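Local atomic coordinates of uncharacterized protein BT_3980 with actin-like ATPase fold (Bacteroides thetaiotaomicron VPI-5482, PDB entry 3HRG), a protein that is of unknown function but has an actin-like ATPase fold and probably belongs among the ASKHA-type ATPases. Residues Glu149-Lys154 against Phe240-Ala245; Lys161-Ser166 against Tyr198-Val203; Asp173-Glu178 against Leu183-Phe188; Leu216-Thr221 against Asn230-Phe235. All coordinates share one frame; numbering follows the deposited sequence.

All four contacts gather on one mixed sheet, ordered 181-189, 171-178, 162-167, 215-220, 239-241, of the kind found in actin-like ATPases. Interaction 3 pairs the first two strands. Interactions 2 and 4 pack helices 193-206 and 225-235 against one face, while interaction 1 brings helix 144-154 to M242 beyond the last strand on the other. Interactions 2 and 3 lie closest, with centres 7 Å apart; interactions 3 and 4 are 15 Å apart and do not touch. Along the chain, interaction 3 is nested within interaction 2, interaction 4 follows, and interaction 1 encloses them all, its second segment, 240-245, coming after the segments of all the other contacts.

Interaction 1: residues Glu149-Lys154 against Phe240-Ala245; sequences EYFSIK and FIMNPA
F151 and Y150, side by side on helix 144-154, receive the side chain of M242, a selenomethionine just past the end of strand 239-241. The Met-aromatic part of the contact belongs to F151. Its CE1 lies 3.6 Å from M242 SE, and the selenium sits 4.9 Å from the ring centroid, 67° off the ring normal, an oblique approach. The bend at chi3 of M242 (76°) turns the methyl back, so CE also rests against F151 CE1, at 3.7 Å.

Plain apolar packing is looser. M242 CE meets Y150 at the ring edge, near its plane, 4.3 Å from CE2. One face of the Y150 ring is taken by its own helix, with K154 CG 3.9 Å above the plane and offset toward the rim. No hydrogen bond spans the two segments, and the contact rests on these few atoms.

The surroundings fill in the rest. Helix 248-255 touches Y150, F151 and M242 through I248, and Y164 of strand 162-167 stacks on F151. F177 of strand 171-178 also touches F151, while M242 lies on H217 and T219 of strand 215-220; helix 144-154 thus packs over strands 171-178 and 162-167 and meets the loop after 239-241 through M242.

Interaction 2: residues Lys161-Ser166 against Tyr198-Val203; sequences KKMYAS and YYLLYV
M163 and A165, two residues apart on strand 162-167, meet L200 and V203 of helix 193-206, one of the helices covering this five-strand mixed sheet of the actin-like fold. The sheet has the 3-2-1-4-5 strand order of ribonuclease H-like domains, and 162-167 is its middle strand. The side-chain contacts of the first shell are apolar. L200 CD2 sits between the two strand residues, 3.7 Å from A165 CB and 3.9 Å from M163 SE. The selenomethionine M163 holds CG trans to its backbone nitrogen (chi1 177°) and runs straight out from the strand before bending at chi3. That last turn carries CE to V203 CG1, at 3.6 Å. SE and CE also pass beside L200 O, but no hydrogen bond spans the two segments.

The CA atoms of A165 and L200, 8.0 Å apart, are the nearest pair. Helix and strand run nearly antiparallel, at 157°, and their axes approach to 10.8 Å.

Around this, M163 also touches I174 and C176 of one neighbouring strand and L216 of the other, while V203 reaches L184 and F188 at the sheet's edge. Backbone bonds from M163 to E215 and H217 on one side, and from Y164 to Y175 and K162 to F177 on the other, fix the strand between its neighbours. On the helix, the spacing of the contact residues is set by regular turns: V203 N bonds to Y199 O at 3.0 Å.

Interaction 3: residues Asp173-Glu178 against Leu183-Phe188; sequences DIYCFE and LLANSF
L183 and C176 meet near the turn of the beta hairpin formed by strands 171-178 and 181-189, where L183 and L184 both face C176 in a classic beta bulge. C176 accepts a bond from L183 N through its O, at 2.8 Å, and donates one through its N to L184 O, at 2.9 Å.

From the backbone, the L183 side chain leans over the opposite strand. CB lies 3.6 Å from C176 O; CG stays near the same oxygen and E178 N. Both methyls lie beside E178 CB, CD2 at 4.1 Å and CD1 marginally nearer, and CD1 also rests on F177 C at 3.8 Å.

Beyond the bulge the register is regular, with I174 and N186 as a hydrogen-bonded pair. On the face toward helix 193-206, I174 CD1 meets F188 CE1 at 3.8 Å, the side chains crossing at about a right angle. On the other face, Y175 CD1 touches A185 CB, while the Y175 hydroxyl bonds to S144.

At the far end, the S187 side chain lies about 5 Å from a bound unidentified ligand. R168 forms a salt bridge with D173 OD2, and S187 OG donates to D173 OD1 at 2.6 Å.

Interaction 4: residues Leu216-Thr221 against Asn230-Phe235; sequences LHLTGT and NELKKF
L216 and L232 hold their CA atoms 9.2 Å apart, the nearest CA pair between the two segments, which lie on strand 215-220 and helix 225-235. These two elements, with strand 239-241, make a beta-alpha-beta unit: the helix crosses over one face of the sheet and returns the chain to a parallel neighbouring strand. L216 and L218 both point toward the helix, leaving H217 between them on the other face, near F240 and Y164.

One helix side chain, L232, answers both leucines. The two encounters differ in direction: L216 crosses L232 at about a right angle, whereas L218 and L232 approach tip to tip. The strand leucines also differ in their first torsion. L216 swings CG away from its backbone nitrogen (chi1 170°), while L218 keeps CG beside it (chi1 -63°), and the branches converge on a single methyl.

The contact is buried and purely apolar. L200 of helix 193-206 also touches L232, linking the two helices beside interaction 2, and V239 lies against both strand leucines. The methyl on which everything meets is L232 CD1, 3.9 Å from L216 CD2 and 4.0 Å from L218 CD1.

Interaction 1: residues Glu149-Lys154 against Phe240-Ala245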
# COMPACT_ATOMS: atom_id res chain seq x y z
N GLU A 149 -4.56 -2.76 8.01
CA GLU A 149 -4.33 -3.20 9.39
C GLU A 149 -3.88 -2.03 10.29
O GLU A 149 -4.34 -1.87 11.43
CB GLU A 149 -3.31 -4.33 9.46
CG GLU A 149 -3.75 -5.52 8.67
CD GLU A 149 -2.96 -6.78 8.94
OE1 GLU A 149 -2.01 -6.74 9.75
OE2 GLU A 149 -3.35 -7.81 8.35
N TYR A 150 -2.96 -1.24 9.78
CA TYR A 150 -2.44 -0.08 10.50
C TYR A 150 -3.53 0.99 10.73
O TYR A 150 -3.73 1.44 11.85
CB TYR A 150 -1.29 0.51 9.70
CG TYR A 150 -0.61 1.71 10.32
CD1 TYR A 150 0.35 1.55 11.30
CD2 TYR A 150 -0.92 3.01 9.91
CE1 TYR A 150 1.01 2.66 11.88
CE2 TYR A 150 -0.28 4.13 10.49
CZ TYR A 150 0.69 3.93 11.46
OH TYR A 150 1.34 4.98 12.03
N PHE A 151 -4.18 1.41 9.67
CA PHE A 151 -5.23 2.43 9.79
C PHE A 151 -6.44 1.94 10.63
O PHE A 151 -7.04 2.72 11.34
CB PHE A 151 -5.72 2.88 8.43
CG PHE A 151 -4.68 3.60 7.57
CD1 PHE A 151 -3.83 4.56 8.09
CD2 PHE A 151 -4.68 3.40 6.20
CE1 PHE A 151 -2.95 5.25 7.26
CE2 PHE A 151 -3.78 4.08 5.35
CZ PHE A 151 -2.93 5.00 5.87
N SER A 152 -6.75 0.66 10.57
CA SER A 152 -7.83 0.11 11.39
C SER A 152 -7.58 0.42 12.88
O SER A 152 -8.47 0.88 13.58
CB SER A 152 -7.97 -1.40 11.20
OG SER A 152 -8.86 -1.95 12.17
N ILE A 153 -6.35 0.22 13.32
CA ILE A 153 -5.97 0.43 14.73
C ILE A 153 -5.98 1.92 15.05
O ILE A 153 -6.55 2.32 16.07
CB ILE A 153 -4.59 -0.20 15.04
CG1 ILE A 153 -4.62 -1.72 14.80
CG2 ILE A 153 -4.18 0.08 16.47
CD1 ILE A 153 -3.27 -2.43 14.91
N LYS A 154 -5.42 2.74 14.15
CA LYS A 154 -5.41 4.19 14.34
C LYS A 154 -6.82 4.79 14.38
O LYS A 154 -7.04 5.76 15.10
CB LYS A 154 -4.62 4.93 13.23
CG LYS A 154 -3.13 4.71 13.17
CD LYS A 154 -2.41 5.02 14.51
CE LYS A 154 -0.93 4.75 14.40
NZ LYS A 154 -0.27 4.73 15.72
N PHE A 240 -6.37 16.51 8.17
CA PHE A 240 -5.01 16.43 8.74
C PHE A 240 -4.00 15.81 7.79
O PHE A 240 -4.37 15.03 6.92
CB PHE A 240 -5.02 15.57 10.00
CG PHE A 240 -6.02 15.99 11.01
CD1 PHE A 240 -5.70 16.95 11.95
CD2 PHE A 240 -7.29 15.42 11.02
CE1 PHE A 240 -6.65 17.37 12.89
CE2 PHE A 240 -8.23 15.83 11.97
CZ PHE A 240 -7.92 16.80 12.90
N ILE A 241 -2.73 16.21 7.95
CA ILE A 241 -1.62 15.64 7.21
C ILE A 241 -0.99 14.72 8.23
O ILE A 241 -0.53 15.18 9.29
CB ILE A 241 -0.57 16.66 6.76
CG1 ILE A 241 -1.21 17.73 5.89
CG2 ILE A 241 0.60 15.93 6.01
CD1 ILE A 241 -1.78 17.21 4.68
N MSE A 242 -0.97 13.43 7.92
CA MSE A 242 -0.45 12.45 8.83
C MSE A 242 1.05 12.56 9.05
O MSE A 242 1.78 13.05 8.21
CB MSE A 242 -0.69 11.03 8.30
CG MSE A 242 -2.10 10.66 8.09
SE MSE A 242 -2.14 8.78 7.65
CE MSE A 242 -1.85 8.03 9.44
N ASN A 243 1.44 12.06 10.22
CA ASN A 243 2.82 11.97 10.65
C ASN A 243 3.03 10.44 10.70
O ASN A 243 2.32 9.75 11.44
CB ASN A 243 2.99 12.65 12.01
CG ASN A 243 4.42 12.62 12.52
OD1 ASN A 243 5.34 12.20 11.83
ND2 ASN A 243 4.60 13.10 13.74
N PRO A 244 3.93 9.88 9.87
CA PRO A 244 4.79 10.54 8.89
C PRO A 244 4.01 10.96 7.64
O PRO A 244 2.96 10.35 7.30
CB PRO A 244 5.84 9.46 8.56
CG PRO A 244 5.11 8.17 8.73
CD PRO A 244 3.98 8.41 9.73
N ALA A 245 4.53 11.99 6.96
CA ALA A 245 3.93 12.54 5.73
C ALA A 245 4.28 11.72 4.47
O ALA A 245 3.81 12.03 3.38
CB ALA A 245 4.34 14.02 5.55

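Interaction 2: residues Lys161-Ser166 against Tyr198-Val203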
# COMPACT_ATOMS: atom_id res chain seq x y z
N LYS A 161 -15.89 8.87 12.33
CA LYS A 161 -15.52 7.98 11.22
C LYS A 161 -14.30 8.61 10.61
O LYS A 161 -14.08 9.83 10.70
CB LYS A 161 -16.60 7.82 10.17
CG LYS A 161 -17.90 7.23 10.68
CD LYS A 161 -18.89 7.04 9.56
CE LYS A 161 -20.23 6.54 10.06
NZ LYS A 161 -21.14 6.31 8.89
N LYS A 162 -13.48 7.80 9.96
CA LYS A 162 -12.23 8.32 9.43
C LYS A 162 -11.96 7.84 8.01
O LYS A 162 -12.23 6.69 7.66
CB LYS A 162 -11.09 7.94 10.38
CG LYS A 162 -11.22 8.67 11.76
CD LYS A 162 -10.29 8.17 12.75
CE LYS A 162 -10.56 8.72 14.13
NZ LYS A 162 -11.76 8.13 14.78
N MSE A 163 -11.46 8.77 7.21
CA MSE A 163 -11.04 8.48 5.85
C MSE A 163 -9.53 8.68 5.81
O MSE A 163 -9.05 9.78 6.13
CB MSE A 163 -11.69 9.45 4.84
CG MSE A 163 -11.21 9.21 3.43
SE MSE A 163 -12.10 10.30 2.08
CE MSE A 163 -13.87 9.61 2.24
N TYR A 164 -8.80 7.64 5.43
CA TYR A 164 -7.33 7.70 5.28
C TYR A 164 -7.05 7.62 3.79
O TYR A 164 -7.51 6.70 3.15
CB TYR A 164 -6.61 6.56 6.01
CG TYR A 164 -6.79 6.63 7.49
CD1 TYR A 164 -5.91 7.37 8.28
CD2 TYR A 164 -7.84 5.98 8.12
CE1 TYR A 164 -6.07 7.46 9.65
CE2 TYR A 164 -8.01 6.07 9.52
CZ TYR A 164 -7.14 6.82 10.26
OH TYR A 164 -7.28 6.90 11.63
N ALA A 165 -6.35 8.61 3.25
CA ALA A 165 -6.02 8.69 1.84
C ALA A 165 -4.51 8.68 1.67
O ALA A 165 -3.81 9.54 2.24
CB ALA A 165 -6.62 9.96 1.23
N SER A 166 -4.01 7.69 0.91
CA SER A 166 -2.60 7.54 0.61
C SER A 166 -2.46 8.00 -0.84
O SER A 166 -2.92 7.35 -1.79
CB SER A 166 -2.16 6.11 0.76
OG SER A 166 -0.80 5.98 0.45
N TYR A 198 -11.89 15.44 -6.33
CA TYR A 198 -13.10 14.85 -6.88
C TYR A 198 -13.40 13.50 -6.27
O TYR A 198 -14.53 13.25 -5.80
CB TYR A 198 -12.95 14.76 -8.38
CG TYR A 198 -14.13 14.14 -9.10
CD1 TYR A 198 -15.23 14.90 -9.45
CD2 TYR A 198 -14.11 12.81 -9.47
CE1 TYR A 198 -16.29 14.35 -10.16
CE2 TYR A 198 -15.16 12.23 -10.18
CZ TYR A 198 -16.26 13.01 -10.51
OH TYR A 198 -17.28 12.45 -11.25
N TYR A 199 -12.40 12.63 -6.22
CA TYR A 199 -12.63 11.28 -5.66
C TYR A 199 -12.78 11.27 -4.15
O TYR A 199 -13.58 10.51 -3.63
CB TYR A 199 -11.59 10.27 -6.17
CG TYR A 199 -11.74 9.97 -7.64
CD1 TYR A 199 -12.83 9.24 -8.12
CD2 TYR A 199 -10.79 10.41 -8.56
CE1 TYR A 199 -13.00 9.00 -9.48
CE2 TYR A 199 -10.92 10.15 -9.90
CZ TYR A 199 -12.04 9.46 -10.36
OH TYR A 199 -12.14 9.21 -11.69
N LEU A 200 -12.06 12.12 -3.45
CA LEU A 200 -12.15 12.21 -1.99
C LEU A 200 -13.55 12.64 -1.60
O LEU A 200 -14.17 12.02 -0.75
CB LEU A 200 -11.13 13.18 -1.44
CG LEU A 200 -9.68 12.70 -1.44
CD1 LEU A 200 -8.73 13.86 -1.24
CD2 LEU A 200 -9.46 11.63 -0.39
N LEU A 201 -14.08 13.66 -2.30
CA LEU A 201 -15.42 14.14 -2.02
C LEU A 201 -16.51 13.17 -2.46
O LEU A 201 -17.60 13.12 -1.84
CB LEU A 201 -15.65 15.54 -2.61
CG LEU A 201 -14.71 16.64 -2.04
CD1 LEU A 201 -14.94 18.04 -2.73
CD2 LEU A 201 -14.84 16.76 -0.53
N TYR A 202 -16.26 12.46 -3.55
CA TYR A 202 -17.21 11.46 -4.04
C TYR A 202 -17.40 10.39 -2.95
O TYR A 202 -18.52 10.04 -2.59
CB TYR A 202 -16.73 10.78 -5.32
CG TYR A 202 -17.72 9.76 -5.79
CD1 TYR A 202 -18.76 10.12 -6.59
CD2 TYR A 202 -17.62 8.43 -5.39
CE1 TYR A 202 -19.70 9.22 -6.98
CE2 TYR A 202 -18.58 7.50 -5.78
CZ TYR A 202 -19.60 7.91 -6.58
OH TYR A 202 -20.57 7.04 -7.01
N VAL A 203 -16.30 9.85 -2.47
CA VAL A 203 -16.37 8.81 -1.44
C VAL A 203 -16.98 9.35 -0.13
O VAL A 203 -17.72 8.68 0.54
CB VAL A 203 -15.01 8.15 -1.18
CG1 VAL A 203 -15.11 7.13 -0.01
CG2 VAL A 203 -14.47 7.47 -2.49

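Interaction 3: residues Asp173-Glu178 against Leu183-Phe188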
# COMPACT_ATOMS: atom_id res chain seq x y z
N ASP A 173 -5.33 6.13 -2.99
CA ASP A 173 -5.85 4.92 -2.34
C ASP A 173 -6.63 5.42 -1.13
O ASP A 173 -6.08 6.18 -0.31
CB ASP A 173 -4.70 3.97 -1.92
CG ASP A 173 -3.79 3.56 -3.08
OD1 ASP A 173 -4.25 3.53 -4.24
OD2 ASP A 173 -2.57 3.28 -2.86
N ILE A 174 -7.91 5.06 -1.06
CA ILE A 174 -8.81 5.53 -0.00
C ILE A 174 -9.29 4.37 0.86
O ILE A 174 -9.79 3.37 0.34
CB ILE A 174 -9.99 6.30 -0.58
CG1 ILE A 174 -9.50 7.47 -1.45
CG2 ILE A 174 -10.95 6.79 0.53
CD1 ILE A 174 -10.61 8.26 -2.12
N TYR A 175 -9.15 4.55 2.17
CA TYR A 175 -9.48 3.54 3.19
C TYR A 175 -10.35 4.21 4.25
O TYR A 175 -9.88 5.13 4.96
CB TYR A 175 -8.23 2.96 3.82
CG TYR A 175 -7.22 2.48 2.80
CD1 TYR A 175 -7.35 1.23 2.19
CD2 TYR A 175 -6.17 3.29 2.42
CE1 TYR A 175 -6.41 0.78 1.23
CE2 TYR A 175 -5.20 2.84 1.48
CZ TYR A 175 -5.35 1.60 0.88
OH TYR A 175 -4.45 1.18 -0.07
N CYS A 176 -11.59 3.76 4.39
CA CYS A 176 -12.53 4.38 5.32
C CYS A 176 -12.93 3.45 6.45
O CYS A 176 -13.14 2.26 6.22
CB CYS A 176 -13.80 4.84 4.58
SG CYS A 176 -13.42 6.08 3.35
N PHE A 177 -13.08 4.02 7.66
CA PHE A 177 -13.36 3.24 8.86
C PHE A 177 -14.34 3.82 9.83
O PHE A 177 -14.48 5.03 9.94
CB PHE A 177 -12.06 3.07 9.68
CG PHE A 177 -10.99 2.32 8.99
CD1 PHE A 177 -10.09 2.98 8.14
CD2 PHE A 177 -10.88 0.95 9.15
CE1 PHE A 177 -9.08 2.25 7.51
CE2 PHE A 177 -9.88 0.24 8.53
CZ PHE A 177 -9.00 0.87 7.71
N GLU A 178 -14.97 2.92 10.59
CA GLU A 178 -15.84 3.28 11.69
C GLU A 178 -15.43 2.35 12.81
O GLU A 178 -15.61 1.14 12.70
CB GLU A 178 -17.33 3.09 11.35
CG GLU A 178 -18.26 3.43 12.53
CD GLU A 178 -19.72 3.43 12.16
OE1 GLU A 178 -20.10 3.00 11.05
OE2 GLU A 178 -20.49 3.90 12.99
N LEU A 183 -14.92 0.12 6.10
CA LEU A 183 -16.15 0.42 5.35
C LEU A 183 -15.94 0.39 3.83
O LEU A 183 -16.86 0.05 3.08
CB LEU A 183 -16.66 1.80 5.73
CG LEU A 183 -16.99 2.12 7.20
CD1 LEU A 183 -17.21 3.62 7.38
CD2 LEU A 183 -18.16 1.31 7.73
N LEU A 184 -14.73 0.75 3.39
CA LEU A 184 -14.39 0.85 1.99
C LEU A 184 -12.90 0.91 1.78
O LEU A 184 -12.19 1.55 2.58
CB LEU A 184 -15.02 2.13 1.41
CG LEU A 184 -14.81 2.56 -0.05
CD1 LEU A 184 -16.10 3.29 -0.56
CD2 LEU A 184 -13.56 3.39 -0.23
N ALA A 185 -12.43 0.24 0.72
CA ALA A 185 -11.03 0.31 0.28
C ALA A 185 -11.02 0.34 -1.25
O ALA A 185 -11.42 -0.64 -1.88
CB ALA A 185 -10.25 -0.86 0.78
N ASN A 186 -10.63 1.46 -1.84
CA ASN A 186 -10.54 1.52 -3.31
C ASN A 186 -9.49 2.53 -3.73
O ASN A 186 -9.05 3.37 -2.94
CB ASN A 186 -11.90 1.82 -3.98
CG ASN A 186 -11.89 1.48 -5.47
OD1 ASN A 186 -11.23 0.53 -5.88
ND2 ASN A 186 -12.59 2.25 -6.28
N SER A 187 -9.07 2.41 -4.97
CA SER A 187 -8.08 3.28 -5.54
C SER A 187 -8.63 3.90 -6.81
O SER A 187 -9.33 3.22 -7.57
CB SER A 187 -6.82 2.51 -5.82
OG SER A 187 -5.81 3.36 -6.33
N PHE A 188 -8.29 5.17 -7.03
CA PHE A 188 -8.76 5.91 -8.20
C PHE A 188 -7.60 6.58 -8.91
O PHE A 188 -6.74 7.24 -8.28
CB PHE A 188 -9.78 6.97 -7.77
CG PHE A 188 -10.91 6.45 -6.92
CD1 PHE A 188 -10.76 6.29 -5.54
CD2 PHE A 188 -12.15 6.12 -7.49
CE1 PHE A 188 -11.81 5.80 -4.73
CE2 PHE A 188 -13.21 5.63 -6.69
CZ PHE A 188 -13.04 5.48 -5.31

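Interaction 4: residues Leu216-Thr221 against Asn230-Phe235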
# COMPACT_ATOMS: atom_id res chain seq x y z
N LEU A 216 -10.62 13.43 7.70
CA LEU A 216 -9.82 13.06 6.54
C LEU A 216 -8.36 13.18 6.96
O LEU A 216 -7.93 14.27 7.44
CB LEU A 216 -10.09 13.95 5.32
CG LEU A 216 -9.13 13.78 4.16
CD1 LEU A 216 -9.11 12.30 3.68
CD2 LEU A 216 -9.46 14.77 3.02
N HIS A 217 -7.61 12.10 6.79
CA HIS A 217 -6.18 12.01 7.09
C HIS A 217 -5.43 11.70 5.78
O HIS A 217 -5.71 10.71 5.10
CB HIS A 217 -5.93 10.97 8.17
CG HIS A 217 -6.56 11.29 9.49
ND1 HIS A 217 -5.83 11.74 10.56
CD2 HIS A 217 -7.85 11.23 9.90
CE1 HIS A 217 -6.64 11.96 11.59
NE2 HIS A 217 -7.87 11.66 11.22
N LEU A 218 -4.49 12.56 5.43
CA LEU A 218 -3.75 12.44 4.18
C LEU A 218 -2.29 12.08 4.39
O LEU A 218 -1.65 12.55 5.34
CB LEU A 218 -3.80 13.78 3.44
CG LEU A 218 -5.17 14.29 2.99
CD1 LEU A 218 -5.09 15.75 2.58
CD2 LEU A 218 -5.68 13.42 1.86
N THR A 219 -1.76 11.23 3.51
CA THR A 219 -0.36 10.88 3.54
C THR A 219 0.12 10.62 2.12
O THR A 219 -0.69 10.42 1.21
CB THR A 219 -0.09 9.68 4.48
OG1 THR A 219 1.34 9.55 4.63
CG2 THR A 219 -0.68 8.41 3.96
N GLY A 220 1.45 10.63 1.91
CA GLY A 220 2.04 10.35 0.60
C GLY A 220 2.61 11.50 -0.22
O GLY A 220 3.20 12.44 0.32
N THR A 221 2.44 11.42 -1.53
CA THR A 221 2.99 12.40 -2.46
C THR A 221 2.06 13.61 -2.59
O THR A 221 1.29 13.72 -3.54
CB THR A 221 3.23 11.74 -3.82
OG1 THR A 221 1.99 11.35 -4.37
CG2 THR A 221 4.12 10.49 -3.68
N ASN A 230 -6.71 23.87 0.63
CA ASN A 230 -7.69 24.97 0.59
C ASN A 230 -9.05 24.52 0.08
O ASN A 230 -10.06 24.91 0.64
CB ASN A 230 -7.20 26.15 -0.23
CG ASN A 230 -6.15 26.96 0.49
OD1 ASN A 230 -5.92 26.77 1.69
ND2 ASN A 230 -5.50 27.87 -0.23
N GLU A 231 -9.05 23.70 -0.97
CA GLU A 231 -10.29 23.17 -1.53
C GLU A 231 -10.95 22.15 -0.64
O GLU A 231 -12.15 22.20 -0.43
CB GLU A 231 -10.09 22.55 -2.91
CG GLU A 231 -10.34 23.52 -4.02
CD GLU A 231 -11.83 23.96 -4.06
OE1 GLU A 231 -12.76 23.11 -3.98
OE2 GLU A 231 -12.04 25.17 -4.12
N LEU A 232 -10.19 21.18 -0.15
CA LEU A 232 -10.79 20.19 0.75
C LEU A 232 -11.41 20.83 2.02
O LEU A 232 -12.49 20.39 2.46
CB LEU A 232 -9.78 19.12 1.15
CG LEU A 232 -9.34 18.12 0.08
CD1 LEU A 232 -8.08 17.41 0.58
CD2 LEU A 232 -10.44 17.11 -0.34
N LYS A 233 -10.75 21.84 2.58
CA LYS A 233 -11.21 22.51 3.81
C LYS A 233 -12.56 23.23 3.66
O LYS A 233 -13.21 23.52 4.66
CB LYS A 233 -10.18 23.51 4.36
CG LYS A 233 -9.01 22.91 5.15
CD LYS A 233 -8.22 24.04 5.82
CE LYS A 233 -7.15 23.53 6.79
NZ LYS A 233 -6.04 22.77 6.13
N LYS A 234 -12.97 23.51 2.42
CA LYS A 234 -14.26 24.15 2.21
C LYS A 234 -15.40 23.18 2.59
O LYS A 234 -16.47 23.61 2.98
CB LYS A 234 -14.45 24.52 0.75
CG LYS A 234 -13.47 25.53 0.19
CD LYS A 234 -13.83 25.90 -1.24
CE LYS A 234 -12.89 27.00 -1.75
NZ LYS A 234 -13.24 27.42 -3.14
N PHE A 235 -15.15 21.89 2.43
CA PHE A 235 -16.14 20.86 2.64
C PHE A 235 -15.90 19.97 3.86
O PHE A 235 -16.86 19.55 4.51
CB PHE A 235 -16.15 19.97 1.38
CG PHE A 235 -16.62 20.68 0.16
CD1 PHE A 235 -17.98 20.83 -0.09
CD2 PHE A 235 -15.71 21.21 -0.76
CE1 PHE A 235 -18.42 21.51 -1.20
CE2 PHE A 235 -16.16 21.92 -1.89
CZ PHE A 235 -17.50 22.05 -2.10